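Suppressor protein MPT5 (Saccharomyces cerevisiae, PDB 5BYM) binds sequence motifs in the 3'-UTRs of target mRNAs, among them HO mRNA, through its Pumilio homology domain and regulates their expression after transcription. Local coordinates at residues F52-I57 against Q83-N88; F159-I164 against F196-K201. All coordinates share one frame; numbering follows the deposited sequence.

Contact 1: residues F52-I57 against Q83-N88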
loop_
_atom_site.group_PDB
_atom_site.type_symbol
_atom_site.label_atom_id
_atom_site.label_comp_id
_atom_site.label_asym_id
_atom_site.label_seq_id
_atom_site.Cartn_x
_atom_site.Cartn_y
_atom_site.Cartn_z
ATOM N N PHE A 52 -0.962 33.020 13.351
ATOM C CA PHE A 52 -2.110 32.151 13.614
ATOM C C PHE A 52 -2.279 30.971 12.652
ATOM O O PHE A 52 -3.318 30.309 12.670
ATOM C CB PHE A 52 -3.401 32.977 13.616
ATOM C CG PHE A 52 -3.470 34.007 14.710
ATOM C CD1 PHE A 52 -3.947 33.669 15.968
ATOM C CD2 PHE A 52 -3.082 35.318 14.477
ATOM C CE1 PHE A 52 -4.022 34.615 16.976
ATOM C CE2 PHE A 52 -3.155 36.271 15.478
ATOM C CZ PHE A 52 -3.627 35.918 16.730
ATOM N N PHE A 53 -1.277 30.719 11.811
ATOM C CA PHE A 53 -1.344 29.634 10.832
ATOM C C PHE A 53 -1.738 28.292 11.453
ATOM O O PHE A 53 -2.608 27.592 10.928
ATOM C CB PHE A 53 -0.011 29.496 10.086
ATOM C CG PHE A 53 0.216 30.550 9.037
ATOM C CD1 PHE A 53 -0.808 30.931 8.181
ATOM C CD2 PHE A 53 1.457 31.157 8.905
ATOM C CE1 PHE A 53 -0.594 31.898 7.207
ATOM C CE2 PHE A 53 1.674 32.127 7.937
ATOM C CZ PHE A 53 0.646 32.498 7.088
ATOM N N LEU A 54 -1.109 27.941 12.572
ATOM C CA LEU A 54 -1.396 26.673 13.241
ATOM C C LEU A 54 -2.846 26.609 13.713
ATOM O O LEU A 54 -3.513 25.581 13.561
ATOM C CB LEU A 54 -0.437 26.445 14.413
ATOM C CG LEU A 54 -0.516 25.075 15.095
ATOM C CD1 LEU A 54 -0.650 23.985 14.047
ATOM C CD2 LEU A 54 0.713 24.817 15.962
ATOM N N ASP A 55 -3.324 27.716 14.277
ATOM C CA ASP A 55 -4.706 27.825 14.725
ATOM C C ASP A 55 -5.672 27.590 13.571
ATOM O O ASP A 55 -6.574 26.762 13.673
ATOM C CB ASP A 55 -4.959 29.201 15.350
ATOM C CG ASP A 55 -4.398 29.317 16.755
ATOM O OD1 ASP A 55 -4.465 28.321 17.507
ATOM O OD2 ASP A 55 -3.894 30.404 17.109
ATOM N N LEU A 56 -5.468 28.317 12.473
ATOM C CA LEU A 56 -6.326 28.203 11.294
ATOM C C LEU A 56 -6.328 26.792 10.698
ATOM O O LEU A 56 -7.353 26.319 10.214
ATOM C CB LEU A 56 -5.918 29.228 10.228
ATOM C CG LEU A 56 -6.122 30.708 10.567
ATOM C CD1 LEU A 56 -5.713 31.607 9.406
ATOM C CD2 LEU A 56 -7.567 30.960 10.937
ATOM N N ILE A 57 -5.181 26.124 10.745
ATOM C CA ILE A 57 -5.049 24.770 10.213
ATOM C C ILE A 57 -5.924 23.767 10.982
ATOM O O ILE A 57 -6.535 22.877 10.386
ATOM C CB ILE A 57 -3.567 24.320 10.216
ATOM C CG1 ILE A 57 -2.784 25.067 9.136
ATOM C CG2 ILE A 57 -3.450 22.833 9.985
ATOM C CD1 ILE A 57 -1.285 24.842 9.202
ATOM N N GLN A 83 7.370 27.352 7.269
ATOM C CA GLN A 83 8.431 27.630 8.242
ATOM C C GLN A 83 7.867 27.741 9.655
ATOM O O GLN A 83 8.579 27.549 10.641
ATOM C CB GLN A 83 9.159 28.935 7.882
ATOM C CG GLN A 83 10.288 28.798 6.861
ATOM C CD GLN A 83 10.824 30.145 6.397
ATOM O OE1 GLN A 83 10.187 31.181 6.599
ATOM N NE2 GLN A 83 12.000 30.135 5.773
ATOM N N THR A 84 6.577 28.044 9.733
ATOM C CA THR A 84 5.905 28.374 10.985
ATOM C C THR A 84 5.242 27.149 11.630
ATOM O O THR A 84 5.064 27.089 12.850
ATOM C CB THR A 84 4.861 29.495 10.730
ATOM O OG1 THR A 84 5.544 30.722 10.438
ATOM C CG2 THR A 84 3.945 29.703 11.924
ATOM N N ILE A 85 4.897 26.158 10.812
ATOM C CA ILE A 85 4.101 25.033 11.294
ATOM C C ILE A 85 4.730 23.661 11.072
ATOM O O ILE A 85 4.121 22.645 11.398
ATOM C CB ILE A 85 2.669 25.050 10.690
ATOM C CG1 ILE A 85 2.715 24.991 9.158
ATOM C CG2 ILE A 85 1.904 26.291 11.153
ATOM C CD1 ILE A 85 2.546 23.600 8.577
ATOM N N TYR A 86 5.936 23.628 10.516
ATOM C CA TYR A 86 6.611 22.354 10.271
ATOM C C TYR A 86 6.915 21.487 11.511
ATOM O O TYR A 86 6.872 20.257 11.413
ATOM C CB TYR A 86 7.858 22.532 9.383
ATOM C CG TYR A 86 9.065 23.125 10.065
ATOM C CD1 TYR A 86 9.957 22.315 10.750
ATOM C CD2 TYR A 86 9.332 24.487 10.000
ATOM C CE1 TYR A 86 11.061 22.840 11.368
ATOM C CE2 TYR A 86 10.444 25.020 10.612
ATOM C CZ TYR A 86 11.301 24.190 11.296
ATOM O OH TYR A 86 12.413 24.700 11.913
ATOM N N PRO A 87 7.220 22.104 12.672
ATOM C CA PRO A 87 7.425 21.220 13.829
ATOM C C PRO A 87 6.144 20.512 14.264
ATOM O O PRO A 87 6.207 19.490 14.945
ATOM C CB PRO A 87 7.863 22.190 14.938
ATOM C CG PRO A 87 8.383 23.385 14.231
ATOM C CD PRO A 87 7.550 23.507 12.996
ATOM N N ASN A 88 4.996 21.050 13.866
ATOM C CA ASN A 88 3.716 20.565 14.364
ATOM C C ASN A 88 2.994 19.579 13.441
ATOM O O ASN A 88 1.832 19.246 13.686
ATOM C CB ASN A 88 2.809 21.754 14.684
ATOM C CG ASN A 88 3.501 22.794 15.552
ATOM O OD1 ASN A 88 3.838 23.886 15.090
ATOM N ND2 ASN A 88 3.711 22.459 16.820
#
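I85 fills the gap between the short helix that starts at F53 and the 83-88 segment, and the tighter part of the contact is built on its two branches. Its CG2 methyl meets the first turn of helix 53-58, 3.9 Å from CB of F53 and 3.7 Å from the backbone N of L54, and also approaches CD1 of I57. The CG1 branch reaches toward I57 tip to tip, I85 CG1 lying 4.0 Å from I57 CD1. The first torsion of I85 gives the branches their two directions: at chi1 59° CG1 stands between the backbone N and the carbonyl carbon, while CG2 is anti to the carbonyl carbon. I92 of helix 89-93 touches both I57 and I85 and adds a third aliphatic side chain to the buried part. With only an alanine at I85, the I57 methyl and the F53-L54 turn would probably lose their shared partner and a gap would open between them.

The fit is looser at T84, which is partly exposed: its CG2 comes only within 4.2 Å of F53 CD2, at the ring edge, and T84 OG1 is occupied by L80 O, one turn back. At another partly exposed end L54, with CG anti to its N (chi1 -173°), sends CD2 across the N88 amide, a close van der Waals meeting of methyl and amide, 3.4 Å from N88 OD1. The contact joins the start of Pumilio 2 to its boundary with Pumilio 3, as in the repeat-to-repeat stacking of a PUF domain. With apolar side-chain pairs around I85 and polar groups at the partly exposed ends, the two segments are held by burial and shape, without directional bonds between them.

Contact 2: residues F159-I164 against F196-K201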
loop_
_atom_site.group_PDB
_atom_site.type_symbol
_atom_site.label_atom_id
_atom_site.label_comp_id
_atom_site.label_asym_id
_atom_site.label_seq_id
_atom_site.Cartn_x
_atom_site.Cartn_y
_atom_site.Cartn_z
ATOM N N PHE A 159 12.008 9.121 6.776
ATOM C CA PHE A 159 11.275 9.034 8.043
ATOM C C PHE A 159 10.212 7.930 8.024
ATOM O O PHE A 159 9.906 7.340 9.061
ATOM C CB PHE A 159 10.672 10.389 8.442
ATOM C CG PHE A 159 9.400 10.737 7.713
ATOM C CD1 PHE A 159 8.161 10.431 8.262
ATOM C CD2 PHE A 159 9.443 11.394 6.492
ATOM C CE1 PHE A 159 6.992 10.759 7.595
ATOM C CE2 PHE A 159 8.281 11.722 5.823
ATOM C CZ PHE A 159 7.055 11.407 6.376
ATOM N N ILE A 160 9.665 7.649 6.843
ATOM C CA ILE A 160 8.677 6.585 6.695
ATOM C C ILE A 160 9.349 5.213 6.730
ATOM O O ILE A 160 8.908 4.317 7.455
ATOM C CB ILE A 160 7.877 6.720 5.384
ATOM C CG1 ILE A 160 7.439 8.170 5.165
ATOM C CG2 ILE A 160 6.669 5.801 5.408
ATOM C CD1 ILE A 160 6.746 8.405 3.837
ATOM N N ILE A 161 10.411 5.054 5.940
ATOM C CA ILE A 161 11.162 3.803 5.885
ATOM C C ILE A 161 11.654 3.380 7.272
ATOM O O ILE A 161 11.487 2.224 7.674
ATOM C CB ILE A 161 12.375 3.911 4.933
ATOM C CG1 ILE A 161 11.932 4.304 3.521
ATOM C CG2 ILE A 161 13.163 2.605 4.914
ATOM C CD1 ILE A 161 11.012 3.305 2.856
ATOM N N ASP A 162 12.254 4.321 8.001
ATOM C CA ASP A 162 12.769 4.052 9.342
ATOM C C ASP A 162 11.686 3.521 10.283
ATOM O O ASP A 162 11.939 2.627 11.087
ATOM C CB ASP A 162 13.401 5.312 9.941
ATOM C CG ASP A 162 14.557 5.840 9.111
ATOM O OD1 ASP A 162 15.253 5.032 8.457
ATOM O OD2 ASP A 162 14.767 7.072 9.118
ATOM N N ALA A 163 10.480 4.068 10.173
ATOM C CA ALA A 163 9.374 3.654 11.034
ATOM C C ALA A 163 8.899 2.228 10.750
ATOM O O ALA A 163 8.322 1.575 11.619
ATOM C CB ALA A 163 8.222 4.624 10.909
ATOM N N ILE A 164 9.140 1.755 9.532
ATOM C CA ILE A 164 8.728 0.413 9.133
ATOM C C ILE A 164 9.767 -0.630 9.532
ATOM O O ILE A 164 9.429 -1.664 10.115
ATOM C CB ILE A 164 8.471 0.340 7.615
ATOM C CG1 ILE A 164 7.459 1.411 7.204
ATOM C CG2 ILE A 164 7.980 -1.037 7.215
ATOM C CD1 ILE A 164 7.101 1.382 5.736
ATOM N N PHE A 196 14.051 -3.482 -1.245
ATOM C CA PHE A 196 14.838 -4.559 -0.644
ATOM C C PHE A 196 14.923 -4.417 0.871
ATOM O O PHE A 196 14.714 -5.387 1.602
ATOM C CB PHE A 196 16.252 -4.590 -1.235
ATOM C CG PHE A 196 16.309 -5.033 -2.671
ATOM C CD1 PHE A 196 15.415 -5.970 -3.163
ATOM C CD2 PHE A 196 17.267 -4.513 -3.528
ATOM C CE1 PHE A 196 15.474 -6.380 -4.488
ATOM C CE2 PHE A 196 17.331 -4.917 -4.848
ATOM C CZ PHE A 196 16.433 -5.852 -5.330
ATOM N N LYS A 197 15.236 -3.207 1.329
ATOM C CA LYS A 197 15.364 -2.903 2.755
ATOM C C LYS A 197 14.108 -3.292 3.541
ATOM O O LYS A 197 14.199 -3.819 4.651
ATOM C CB LYS A 197 15.683 -1.411 2.944
ATOM C CG LYS A 197 15.774 -0.942 4.390
ATOM C CD LYS A 197 16.159 0.536 4.465
ATOM C CE LYS A 197 16.368 0.983 5.904
ATOM N NZ LYS A 197 17.411 0.157 6.590
ATOM N N ILE A 198 12.940 -3.046 2.952
ATOM C CA ILE A 198 11.674 -3.404 3.587
ATOM C C ILE A 198 11.383 -4.893 3.401
ATOM O O ILE A 198 10.928 -5.567 4.328
ATOM C CB ILE A 198 10.494 -2.555 3.041
ATOM C CG1 ILE A 198 10.754 -1.063 3.274
ATOM C CG2 ILE A 198 9.186 -2.956 3.706
ATOM C CD1 ILE A 198 9.718 -0.150 2.636
ATOM N N SER A 199 11.654 -5.399 2.200
ATOM C CA SER A 199 11.425 -6.805 1.877
ATOM C C SER A 199 12.144 -7.757 2.835
ATOM O O SER A 199 11.596 -8.796 3.202
ATOM C CB SER A 199 11.837 -7.094 0.435
ATOM O OG SER A 199 11.168 -6.213 -0.454
ATOM N N VAL A 200 13.360 -7.398 3.240
ATOM C CA VAL A 200 14.088 -8.176 4.238
ATOM C C VAL A 200 13.282 -8.290 5.532
ATOM O O VAL A 200 13.128 -9.383 6.081
ATOM C CB VAL A 200 15.471 -7.565 4.542
ATOM C CG1 VAL A 200 16.168 -8.346 5.639
ATOM C CG2 VAL A 200 16.332 -7.549 3.292
ATOM N N LYS A 201 12.757 -7.158 6.001
ATOM C CA LYS A 201 11.981 -7.111 7.240
ATOM C C LYS A 201 10.694 -7.928 7.122
ATOM O O LYS A 201 10.316 -8.650 8.049
ATOM C CB LYS A 201 11.653 -5.660 7.613
ATOM C CG LYS A 201 11.601 -5.394 9.117
ATOM C CD LYS A 201 13.007 -5.338 9.725
ATOM C CE LYS A 201 12.967 -5.198 11.240
ATOM N NZ LYS A 201 14.325 -4.947 11.825
#
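I161 and I198 both set CG1 anti to the carbonyl carbon, but beyond that their chains part: I161 bends (chi2 -62°), whereas I198 runs extended (chi2 174°). The bent chain and the straight one cross at about a right angle, and their ends meet with I161 CD1 3.7 Å from I198 CD1. One turn further along the first helix, I164 approaches I198 from the other branch, CG2 to CG2 at 4.2 Å. I198 is therefore gripped by both of its methyl-bearing arms, CD1 on I161 and CG2 on I164. All three isoleucines are buried, and L186 of helix 177-189 touches each of them, so a further helix packs against the layer between the two segments.

Two lysines border this apolar layer. K197 lays its aliphatic chain over I161, whose CG2 lies 3.7 Å from both K197 CD and K197 CE, and then bends at its last torsion. Its NZ stays 5.6 Å from D162 OD1, too far for a salt bridge, although the opposite charges would probably attract weakly. K201 runs past the carbonyl end of the first segment, CG 4.4 Å from I164 O, and its amine makes a weak hydrogen bond to V165 O. The hydrocarbon part of K197 thus extends the apolar surface, whereas K201 meets backbone carbonyls.

The two segment axes run nearly parallel, 16° apart and 10.5 Å at closest approach. Equivalent helices of successive units ranged side by side in this way, with another helix packed against both, are characteristic of the Pumilio-repeat array of a PUF domain, here from the junction of Pumilio 4 and 5 to that of 5 and 6.

In the fold
From the N terminus, the chain enters contact 1 at 52-57, passes through helices 63-70 and 75-85, and returns at 83-88 to close a loop of 25 residues, tying the start of Pumilio 2 to the beginning of Pumilio 3. It then continues through Pumilio 3 and most of Pumilio 4 before contact 2 opens at 159-164; helices 169-174 and 177-189 fill much of the 31-residue excursion that ends at 196-201. The loops follow in series, neither nesting nor crossing. The centres of contact 1 and contact 2 are about 29 Å apart, and the nearest atoms of contact 1 and contact 2 about 10 Å. Each joins neighbouring repeats locally, contact 1 nearer the bound nucleic acid, contact 2 nearer the middle of the array.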